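Local coordinates for protein angiotensin-converting enzyme (Anopheles gambiae, PDB 6S1Y) that probably cleaves peptides as a zinc-dependent metallopeptidase of the angiotensin-converting enzyme family, here with a gamma-linked glutamate ligand bound at its metal, at residues 276-279 and 280-284; 294-297 and 298-301; 350-353 and 354-358. All coordinates share one frame; numbering follows the deposited sequence.

Overall arrangement
Three local contacts, each made within one continuous stretch of chain, follow one another in series, with no nesting or crossing; each closes only a helical turn or a helix end, not a long loop. Contact 1 (276-284) comes first and turns the chain out of the short helix 276-281. Helix 286-299 begins two residues after contact 1 ends, and contact 2 (294-301) ends it in turn, beside a glycosylated asparagine. Contact 3 (350-358) lies in the first half of helix 349-368, which carries two of the three protein ligands of zinc, H357 and H361; E385 comes from helix 381-395. Contacts 1 and 3 touch through M279 and F352, joining helix 276-281 to helix 349-368.

Contact 1. Residues 276-279 and 280-284; sequences TDEM and IRQGY
A Schellman motif ends the short helix 276-281, and E278 clasps R281 and Q282 where the chain leaves it. The signature bond runs from Y284 N back to the carbonyl oxygen of M279 at 3.0 Å, enclosing a second bond, G283 N to I280 O. G283 takes the positive phi (60°) that defines the C-prime position and turns the chain out of the helix.

On one flank the carboxylate of E278 works as a hub. Its chain is bent at chi2 (-67°), which swings the acid round to run beside R281, both side chains pointing the same way. OE1 accepts NH2 of R281 at 2.8 Å on its syn lone pair, with OE1 close to the guanidinium plane although the two flat groups are turned 55° from each other. R281 NE adds weaker bonds to OE1 and OE2 of the same acid. A further donor, Q282 NE2, lies 3.0 Å from E278 OE1. It arrives nearly along the C-O axis, and the oxygen is thus gripped by two residues successive in sequence. Q282 NE2 also bonds G405 O, tying the helix end to the loop that holds G405 and L406. The clustered donors would be expected to favour the ionised acid.

M279 and Y284 make a buried, apolar contact. Over one face of the Y284 ring lies the side chain of M279, with CG 4.3 Å above the plane and near its centre, and M279 CB is 4.0 Å from Y284 CG. L406 and M289 touch both residues, joining this helix end to a loop and to helix 286-299. Nearer the start of the helix, T276 and I280 lie side by side, one turn apart, while T276 OG1 is bonded to D274 and to the backbone of M349. Between these two side chains the touching atoms are methyl carbons, T276 CG2 and I280 CD1, 3.8 Å apart.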
loop_
_atom_site.group_PDB
_atom_site.type_symbol
_atom_site.label_atom_id
_atom_site.label_comp_id
_atom_site.label_asym_id
_atom_site.label_seq_id
_atom_site.Cartn_x
_atom_site.Cartn_y
_atom_site.Cartn_z
ATOM N N THR A 276 -19.251 -8.382 -6.982
ATOM C CA THR A 276 -18.510 -9.483 -7.566
ATOM C C THR A 276 -19.410 -10.352 -8.433
ATOM O O THR A 276 -19.046 -10.702 -9.565
ATOM C CB THR A 276 -17.853 -10.338 -6.487
ATOM O OG1 THR A 276 -16.827 -9.573 -5.836
ATOM C CG2 THR A 276 -17.239 -11.593 -7.109
ATOM N N ASP A 277 -20.583 -10.729 -7.917
ATOM C CA ASP A 277 -21.449 -11.632 -8.665
ATOM C C ASP A 277 -21.923 -11.009 -9.978
ATOM O O ASP A 277 -22.105 -11.721 -10.970
ATOM C CB ASP A 277 -22.654 -12.046 -7.817
ATOM C CG ASP A 277 -22.265 -12.921 -6.639
ATOM O OD1 ASP A 277 -21.088 -13.340 -6.553
ATOM O OD2 ASP A 277 -23.142 -13.182 -5.783
ATOM N N GLU A 278 -22.138 -9.693 -10.009
ATOM C CA GLU A 278 -22.517 -9.043 -11.260
ATOM C C GLU A 278 -21.337 -8.957 -12.214
ATOM O O GLU A 278 -21.514 -9.061 -13.433
ATOM C CB GLU A 278 -23.065 -7.649 -10.992
ATOM C CG GLU A 278 -24.481 -7.656 -10.498
ATOM C CD GLU A 278 -25.445 -8.144 -11.568
ATOM O OE1 GLU A 278 -25.221 -7.814 -12.755
ATOM O OE2 GLU A 278 -26.408 -8.864 -11.227
ATOM N N MET A 279 -20.123 -8.745 -11.683
ATOM C CA MET A 279 -18.942 -8.760 -12.541
ATOM C C MET A 279 -18.812 -10.108 -13.237
ATOM O O MET A 279 -18.614 -10.183 -14.454
ATOM C CB MET A 279 -17.671 -8.472 -11.735
ATOM C CG MET A 279 -17.490 -7.060 -11.233
ATOM S SD MET A 279 -16.063 -7.030 -10.077
ATOM C CE MET A 279 -14.665 -6.916 -11.200
ATOM N N ILE A 280 -18.906 -11.187 -12.465
ATOM C CA ILE A 280 -18.821 -12.526 -13.034
ATOM C C ILE A 280 -19.936 -12.738 -14.044
ATOM O O ILE A 280 -19.706 -13.192 -15.171
ATOM C CB ILE A 280 -18.871 -13.577 -11.910
ATOM C CG1 ILE A 280 -17.560 -13.545 -11.126
ATOM C CG2 ILE A 280 -19.160 -14.958 -12.462
ATOM C CD1 ILE A 280 -17.628 -14.273 -9.799
ATOM N N ARG A 281 -21.168 -12.413 -13.645
ATOM C CA ARG A 281 -22.346 -12.666 -14.467
ATOM C C ARG A 281 -22.311 -11.874 -15.767
ATOM O O ARG A 281 -22.868 -12.320 -16.779
ATOM C CB ARG A 281 -23.590 -12.315 -13.644
ATOM C CG ARG A 281 -24.901 -12.705 -14.259
ATOM C CD ARG A 281 -26.070 -12.083 -13.492
ATOM N NE ARG A 281 -26.160 -10.642 -13.728
ATOM C CZ ARG A 281 -26.625 -10.089 -14.847
ATOM N NH1 ARG A 281 -27.046 -10.851 -15.850
ATOM N NH2 ARG A 281 -26.663 -8.768 -14.971
ATOM N N GLN A 282 -21.684 -10.695 -15.766
ATOM C CA GLN A 282 -21.522 -9.909 -16.977
ATOM C C GLN A 282 -20.262 -10.298 -17.762
ATOM O O GLN A 282 -19.828 -9.545 -18.648
ATOM C CB GLN A 282 -21.519 -8.415 -16.628
ATOM C CG GLN A 282 -22.928 -7.843 -16.416
ATOM C CD GLN A 282 -22.954 -6.431 -15.853
ATOM O OE1 GLN A 282 -22.243 -5.535 -16.331
ATOM N NE2 GLN A 282 -23.786 -6.221 -14.823
ATOM N N GLY A 283 -19.678 -11.459 -17.469
ATOM C CA GLY A 283 -18.504 -11.917 -18.201
ATOM C C GLY A 283 -17.302 -10.996 -18.137
ATOM O O GLY A 283 -16.563 -10.866 -19.119
ATOM N N TYR A 284 -17.078 -10.361 -16.994
ATOM C CA TYR A 284 -15.884 -9.554 -16.821
ATOM C C TYR A 284 -14.628 -10.411 -16.886
ATOM O O TYR A 284 -14.595 -11.552 -16.424
ATOM C CB TYR A 284 -15.907 -8.836 -15.475
ATOM C CG TYR A 284 -16.524 -7.474 -15.488
ATOM C CD1 TYR A 284 -17.885 -7.313 -15.670
ATOM C CD2 TYR A 284 -15.758 -6.352 -15.270
ATOM C CE1 TYR A 284 -18.457 -6.069 -15.660
ATOM C CE2 TYR A 284 -16.323 -5.097 -15.249
ATOM C CZ TYR A 284 -17.673 -4.964 -15.450
ATOM O OH TYR A 284 -18.235 -3.710 -15.435
#

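Contact 2. Residues 294-297 and 298-301; sequences DDFF and TSLN. With NAG (2-acetamido-2-deoxy-beta-D-glucopyranose), chain C.
T298 meets the preceding turn through both branches of its side chain. From CB, 3.7 Å from the carbonyl oxygen of D294, the chain forks. The hydroxyl OG1 sits between the backbone N and the carbonyl carbon (chi1 60°), which folds it back onto the helix, where it donates to D295 O at 2.8 Å. D295 O accepts twice, from T298 OG1 and from S299 N, and both donors come in from the same face of its carbonyl plane. The methyl CG2 of T298, the other arm of the fork, comes within 3.2 Å of D294 O, with OD1 of the same aspartate at 3.8 Å; that OD1 has its own hydrogen bond to L305 N.

S299 repeats the device one residue later. Its OG, also folded over the backbone, donates to F296 O at 2.6 Å and is bonded as well to Q534 N, coupling the last turn to a neighbouring loop. These hydroxyls grip carbonyls where helix 286-299 runs out. The ending is a Schellman motif, with N301 as its C-prime residue at a positive phi of 57°: N301 N bonds T298 O, and M302 N reaches back to F297 O. L300 N, within this turn, comes to F297 O at 3.0 Å from above the carbonyl plane, and its bond to F296 O is weak.

On the buried side the F296 ring is met at its edge by the L300 methyl CD1, 4.0 Å from CE1 of F296. Residues L391 and V395 of helix 381-395 also touch F296, and F297 packs on L359 and Q363 of the zinc-binding helix 349-368. Beyond the turn, N301 carries an N-linked glycan: its ND2 is covalently joined to C1 of the N-acetylglucosamine at 1.4 Å, and the sugar is further hydrogen-bonded by N540 and K543.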
loop_
_atom_site.group_PDB
_atom_site.type_symbol
_atom_site.label_atom_id
_atom_site.label_comp_id
_atom_site.label_asym_id
_atom_site.label_seq_id
_atom_site.Cartn_x
_atom_site.Cartn_y
_atom_site.Cartn_z
ATOM N N ASP A 294 -8.809 2.511 -17.299
ATOM C CA ASP A 294 -8.343 3.425 -18.340
ATOM C C ASP A 294 -9.418 4.453 -18.675
ATOM O O ASP A 294 -9.147 5.656 -18.742
ATOM C CB ASP A 294 -7.957 2.615 -19.593
ATOM C CG ASP A 294 -7.095 3.409 -20.584
ATOM O OD1 ASP A 294 -6.581 4.490 -20.228
ATOM O OD2 ASP A 294 -6.934 2.933 -21.738
ATOM N N ASP A 295 -10.658 3.987 -18.853
ATOM C CA ASP A 295 -11.765 4.886 -19.185
ATOM C C ASP A 295 -11.990 5.940 -18.109
ATOM O O ASP A 295 -12.295 7.098 -18.414
ATOM C CB ASP A 295 -13.052 4.092 -19.386
ATOM C CG ASP A 295 -14.254 4.991 -19.642
ATOM O OD1 ASP A 295 -14.337 5.588 -20.752
ATOM O OD2 ASP A 295 -15.119 5.111 -18.741
ATOM N N PHE A 296 -11.878 5.559 -16.837
ATOM C CA PHE A 296 -12.092 6.539 -15.777
ATOM C C PHE A 296 -11.058 7.654 -15.883
ATOM O O PHE A 296 -11.402 8.840 -15.848
ATOM C CB PHE A 296 -12.050 5.849 -14.414
ATOM C CG PHE A 296 -12.731 6.623 -13.319
ATOM C CD1 PHE A 296 -12.268 7.867 -12.942
ATOM C CD2 PHE A 296 -13.826 6.095 -12.654
ATOM C CE1 PHE A 296 -12.883 8.578 -11.942
ATOM C CE2 PHE A 296 -14.446 6.805 -11.645
ATOM C CZ PHE A 296 -13.972 8.043 -11.288
ATOM N N PHE A 297 -9.785 7.291 -16.064
ATOM C CA PHE A 297 -8.742 8.308 -16.192
ATOM C C PHE A 297 -8.950 9.176 -17.436
ATOM O O PHE A 297 -8.741 10.394 -17.392
ATOM C CB PHE A 297 -7.363 7.646 -16.233
ATOM C CG PHE A 297 -6.801 7.314 -14.879
ATOM C CD1 PHE A 297 -6.323 8.320 -14.046
ATOM C CD2 PHE A 297 -6.730 6.000 -14.440
ATOM C CE1 PHE A 297 -5.802 8.021 -12.779
ATOM C CE2 PHE A 297 -6.198 5.696 -13.176
ATOM C CZ PHE A 297 -5.736 6.710 -12.353
ATOM N N THR A 298 -9.346 8.570 -18.561
ATOM C CA THR A 298 -9.594 9.375 -19.762
ATOM C C THR A 298 -10.792 10.303 -19.561
ATOM O O THR A 298 -10.758 11.466 -19.981
ATOM C CB THR A 298 -9.797 8.484 -20.992
ATOM O OG1 THR A 298 -10.913 7.612 -20.796
ATOM C CG2 THR A 298 -8.554 7.631 -21.252
ATOM N N SER A 299 -11.841 9.826 -18.877
ATOM C CA SER A 299 -12.957 10.696 -18.528
ATOM C C SER A 299 -12.516 11.926 -17.750
ATOM O O SER A 299 -13.272 12.903 -17.675
ATOM C CB SER A 299 -13.984 9.926 -17.695
ATOM O OG SER A 299 -13.656 9.999 -16.304
ATOM N N LEU A 300 -11.331 11.895 -17.133
ATOM C CA LEU A 300 -10.826 13.041 -16.387
ATOM C C LEU A 300 -9.859 13.897 -17.206
ATOM O O LEU A 300 -9.121 14.710 -16.630
ATOM C CB LEU A 300 -10.130 12.588 -15.099
ATOM C CG LEU A 300 -10.946 11.792 -14.073
ATOM C CD1 LEU A 300 -10.055 11.225 -12.972
ATOM C CD2 LEU A 300 -12.037 12.651 -13.463
ATOM N N ASN A 301 -9.842 13.724 -18.534
ATOM C CA ASN A 301 -8.883 14.417 -19.393
ATOM C C ASN A 301 -7.448 14.130 -18.964
ATOM O O ASN A 301 -6.590 15.013 -18.965
ATOM C CB ASN A 301 -9.126 15.923 -19.419
ATOM C CG ASN A 301 -8.471 16.602 -20.624
ATOM O OD1 ASN A 301 -8.526 16.089 -21.733
ATOM N ND2 ASN A 301 -7.840 17.754 -20.391
HETATM C C1 NAG C . -7.191 18.538 -21.420
HETATM C C2 NAG C . -7.902 19.895 -21.486
HETATM C C3 NAG C . -7.220 20.813 -22.500
HETATM C C4 NAG C . -5.721 20.915 -22.236
HETATM C C5 NAG C . -5.117 19.509 -22.150
HETATM C C6 NAG C . -3.662 19.507 -21.745
HETATM C C7 NAG C . -10.305 20.028 -20.977
HETATM C C8 NAG C . -11.690 19.759 -21.477
HETATM N N2 NAG C . -9.309 19.720 -21.817
HETATM O O3 NAG C . -7.811 22.102 -22.393
HETATM O O4 NAG C . -5.093 21.669 -23.275
HETATM O O5 NAG C . -5.810 18.735 -21.156
HETATM O O6 NAG C . -3.155 18.182 -21.654
HETATM O O7 NAG C . -10.098 20.508 -19.867
#

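Contact 3. Residues 350-353 and 354-358; sequences REFF and VVHHE. With ZN (zinc ion), chain G; KSN ((2~{S})-2-[[(4~{S})-4-azanyl-5-oxidanyl-5-oxidanylidene-pentanoyl]amino]pentanedioic acid), chain H.
Aromatic packing joins F352 to H356, one turn apart on the same helix. The two rings form a T-shaped pair, with planes 81° apart and centroids separated by 5.1 Å. The edge of H356 supplies the contact, its CE1 standing 3.9 Å above the F352 ring and over its centre. S392 and V395 of helix 381-395 touch H356, while M289 and M292 of helix 286-299 touch F352, so the pair sits between two neighbouring helices.

Hydrogen bonding fixes the same imidazole. With CG beside its own backbone N (chi1 -73°), H356 turns ND1 back to the carbonyl oxygen of F352, 2.9 Å away; the acceptor lies close to the imidazole plane, and the bond is nearly straight at 166°. The backbone bond from H356 N to that oxygen is weak, so the side chain is its stronger donor. V355 N to E351 O and H357 N to F353 O continue the ordinary helical ladder.

Metal coordination begins at H357, where the helix enters the HExxH motif of zinc metallopeptidases. Its CG lies anti to the backbone N, carrying the ring away from the preceding turn to the metal. NE2 binds zinc at 2.0 Å, with H361 and E385 as the other protein ligands. ND1 is hydrogen-bonded to D389, a second-shell partner that probably helps to orient the ring.

The bound glutamyl compound, which Y494 and K485 also hydrogen-bond, supplies further zinc ligands. One of its carboxylates holds zinc through O15 at 1.9 Å and, more distantly, through O14. E358 OE2 lies 2.6 Å from that O14 and receives a weak hydrogen bond from the ligand amide N06.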
loop_
_atom_site.group_PDB
_atom_site.type_symbol
_atom_site.label_atom_id
_atom_site.label_comp_id
_atom_site.label_asym_id
_atom_site.label_seq_id
_atom_site.Cartn_x
_atom_site.Cartn_y
_atom_site.Cartn_z
ATOM N N ARG A 350 -12.803 -6.645 -4.870
ATOM C CA ARG A 350 -11.525 -6.325 -4.234
ATOM C C ARG A 350 -10.445 -6.071 -5.288
ATOM O O ARG A 350 -9.800 -5.017 -5.297
ATOM C CB ARG A 350 -11.141 -7.479 -3.302
ATOM C CG ARG A 350 -9.931 -7.255 -2.405
ATOM C CD ARG A 350 -9.755 -8.447 -1.463
ATOM N NE ARG A 350 -9.397 -9.676 -2.181
ATOM C CZ ARG A 350 -10.246 -10.643 -2.527
ATOM N NH1 ARG A 350 -9.788 -11.710 -3.182
ATOM N NH2 ARG A 350 -11.555 -10.561 -2.230
ATOM N N GLU A 351 -10.267 -7.016 -6.210
ATOM C CA GLU A 351 -9.250 -6.880 -7.244
ATOM C C GLU A 351 -9.549 -5.708 -8.180
ATOM O O GLU A 351 -8.625 -5.059 -8.681
ATOM C CB GLU A 351 -9.146 -8.190 -8.038
ATOM C CG GLU A 351 -8.544 -9.381 -7.283
ATOM C CD GLU A 351 -7.025 -9.487 -7.435
ATOM O OE1 GLU A 351 -6.408 -10.329 -6.741
ATOM O OE2 GLU A 351 -6.443 -8.737 -8.234
ATOM N N PHE A 352 -10.823 -5.415 -8.425
ATOM C CA PHE A 352 -11.173 -4.234 -9.208
ATOM C C PHE A 352 -10.575 -2.970 -8.605
ATOM O O PHE A 352 -10.107 -2.099 -9.343
ATOM C CB PHE A 352 -12.696 -4.114 -9.302
ATOM C CG PHE A 352 -13.189 -3.293 -10.466
ATOM C CD1 PHE A 352 -12.505 -3.263 -11.676
ATOM C CD2 PHE A 352 -14.363 -2.570 -10.357
ATOM C CE1 PHE A 352 -12.989 -2.519 -12.764
ATOM C CE2 PHE A 352 -14.852 -1.815 -11.439
ATOM C CZ PHE A 352 -14.164 -1.800 -12.643
ATOM N N PHE A 353 -10.591 -2.839 -7.259
ATOM C CA PHE A 353 -9.969 -1.684 -6.611
ATOM C C PHE A 353 -8.448 -1.742 -6.705
ATOM O O PHE A 353 -7.796 -0.704 -6.850
ATOM C CB PHE A 353 -10.396 -1.574 -5.129
ATOM C CG PHE A 353 -11.850 -1.292 -4.962
ATOM C CD1 PHE A 353 -12.453 -0.252 -5.663
ATOM C CD2 PHE A 353 -12.642 -2.108 -4.164
ATOM C CE1 PHE A 353 -13.810 -0.020 -5.549
ATOM C CE2 PHE A 353 -13.995 -1.880 -4.046
ATOM C CZ PHE A 353 -14.587 -0.838 -4.737
ATOM N N VAL A 354 -7.855 -2.934 -6.574
ATOM C CA VAL A 354 -6.410 -3.035 -6.784
ATOM C C VAL A 354 -6.052 -2.536 -8.182
ATOM O O VAL A 354 -5.082 -1.794 -8.359
ATOM C CB VAL A 354 -5.920 -4.476 -6.553
ATOM C CG1 VAL A 354 -4.475 -4.605 -6.975
ATOM C CG2 VAL A 354 -6.072 -4.880 -5.069
ATOM N N VAL A 355 -6.853 -2.911 -9.192
ATOM C CA VAL A 355 -6.619 -2.432 -10.555
ATOM C C VAL A 355 -6.460 -0.922 -10.558
ATOM O O VAL A 355 -5.466 -0.381 -11.058
ATOM C CB VAL A 355 -7.755 -2.897 -11.484
ATOM C CG1 VAL A 355 -7.719 -2.178 -12.826
ATOM C CG2 VAL A 355 -7.653 -4.415 -11.707
ATOM N N HIS A 356 -7.416 -0.222 -9.952
ATOM C CA HIS A 356 -7.354 1.234 -9.895
ATOM C C HIS A 356 -6.141 1.725 -9.113
ATOM O O HIS A 356 -5.484 2.685 -9.528
ATOM C CB HIS A 356 -8.631 1.786 -9.274
ATOM C CG HIS A 356 -9.815 1.698 -10.177
ATOM N ND1 HIS A 356 -10.549 0.546 -10.320
ATOM C CD2 HIS A 356 -10.379 2.611 -11.003
ATOM C CE1 HIS A 356 -11.521 0.753 -11.191
ATOM N NE2 HIS A 356 -11.439 1.999 -11.617
ATOM N N HIS A 357 -5.842 1.111 -7.965
ATOM C CA HIS A 357 -4.653 1.511 -7.209
ATOM C C HIS A 357 -3.425 1.502 -8.112
ATOM O O HIS A 357 -2.656 2.473 -8.165
ATOM C CB HIS A 357 -4.434 0.580 -6.004
ATOM C CG HIS A 357 -3.155 0.837 -5.259
ATOM N ND1 HIS A 357 -3.063 1.734 -4.216
ATOM C CD2 HIS A 357 -1.910 0.323 -5.422
ATOM C CE1 HIS A 357 -1.818 1.764 -3.770
ATOM N NE2 HIS A 357 -1.100 0.913 -4.481
ATOM N N GLU A 358 -3.226 0.390 -8.828
ATOM C CA GLU A 358 -2.052 0.248 -9.686
ATOM C C GLU A 358 -2.098 1.214 -10.874
ATOM O O GLU A 358 -1.078 1.821 -11.223
ATOM C CB GLU A 358 -1.947 -1.201 -10.159
ATOM C CG GLU A 358 -1.815 -2.234 -9.042
ATOM C CD GLU A 358 -0.606 -1.999 -8.149
ATOM O OE1 GLU A 358 0.372 -1.381 -8.615
ATOM O OE2 GLU A 358 -0.634 -2.425 -6.966
HETATM ZN ZN ZN G . 0.878 1.225 -4.485
HETATM C C10 KSN H . 6.184 -2.555 -4.844
HETATM C C13 KSN H . 1.776 -1.130 -4.461
HETATM C C17 KSN H . -1.141 -4.160 0.548
HETATM C C02 KSN H . -1.675 -2.937 -0.208
HETATM C C03 KSN H . -0.782 -2.407 -1.339
HETATM C C04 KSN H . 0.242 -3.368 -1.920
HETATM C C05 KSN H . 0.089 -3.665 -3.435
HETATM C C07 KSN H . 2.318 -2.530 -4.082
HETATM C C08 KSN H . 3.603 -2.905 -4.808
HETATM C C09 KSN H . 4.806 -2.038 -4.389
HETATM N N01 KSN H . -1.913 -1.828 0.723
HETATM N N06 KSN H . 1.117 -3.306 -4.422
HETATM O O11 KSN H . 6.316 -3.771 -5.187
HETATM O O12 KSN H . 7.205 -1.784 -4.869
HETATM O O14 KSN H . 1.038 -1.032 -5.480
HETATM O O15 KSN H . 2.013 -0.118 -3.774
HETATM O O16 KSN H . -0.869 -4.271 -3.813
HETATM O O18 KSN H . -1.403 -5.300 0.078
HETATM O O19 KSN H . -0.465 -4.103 1.610
#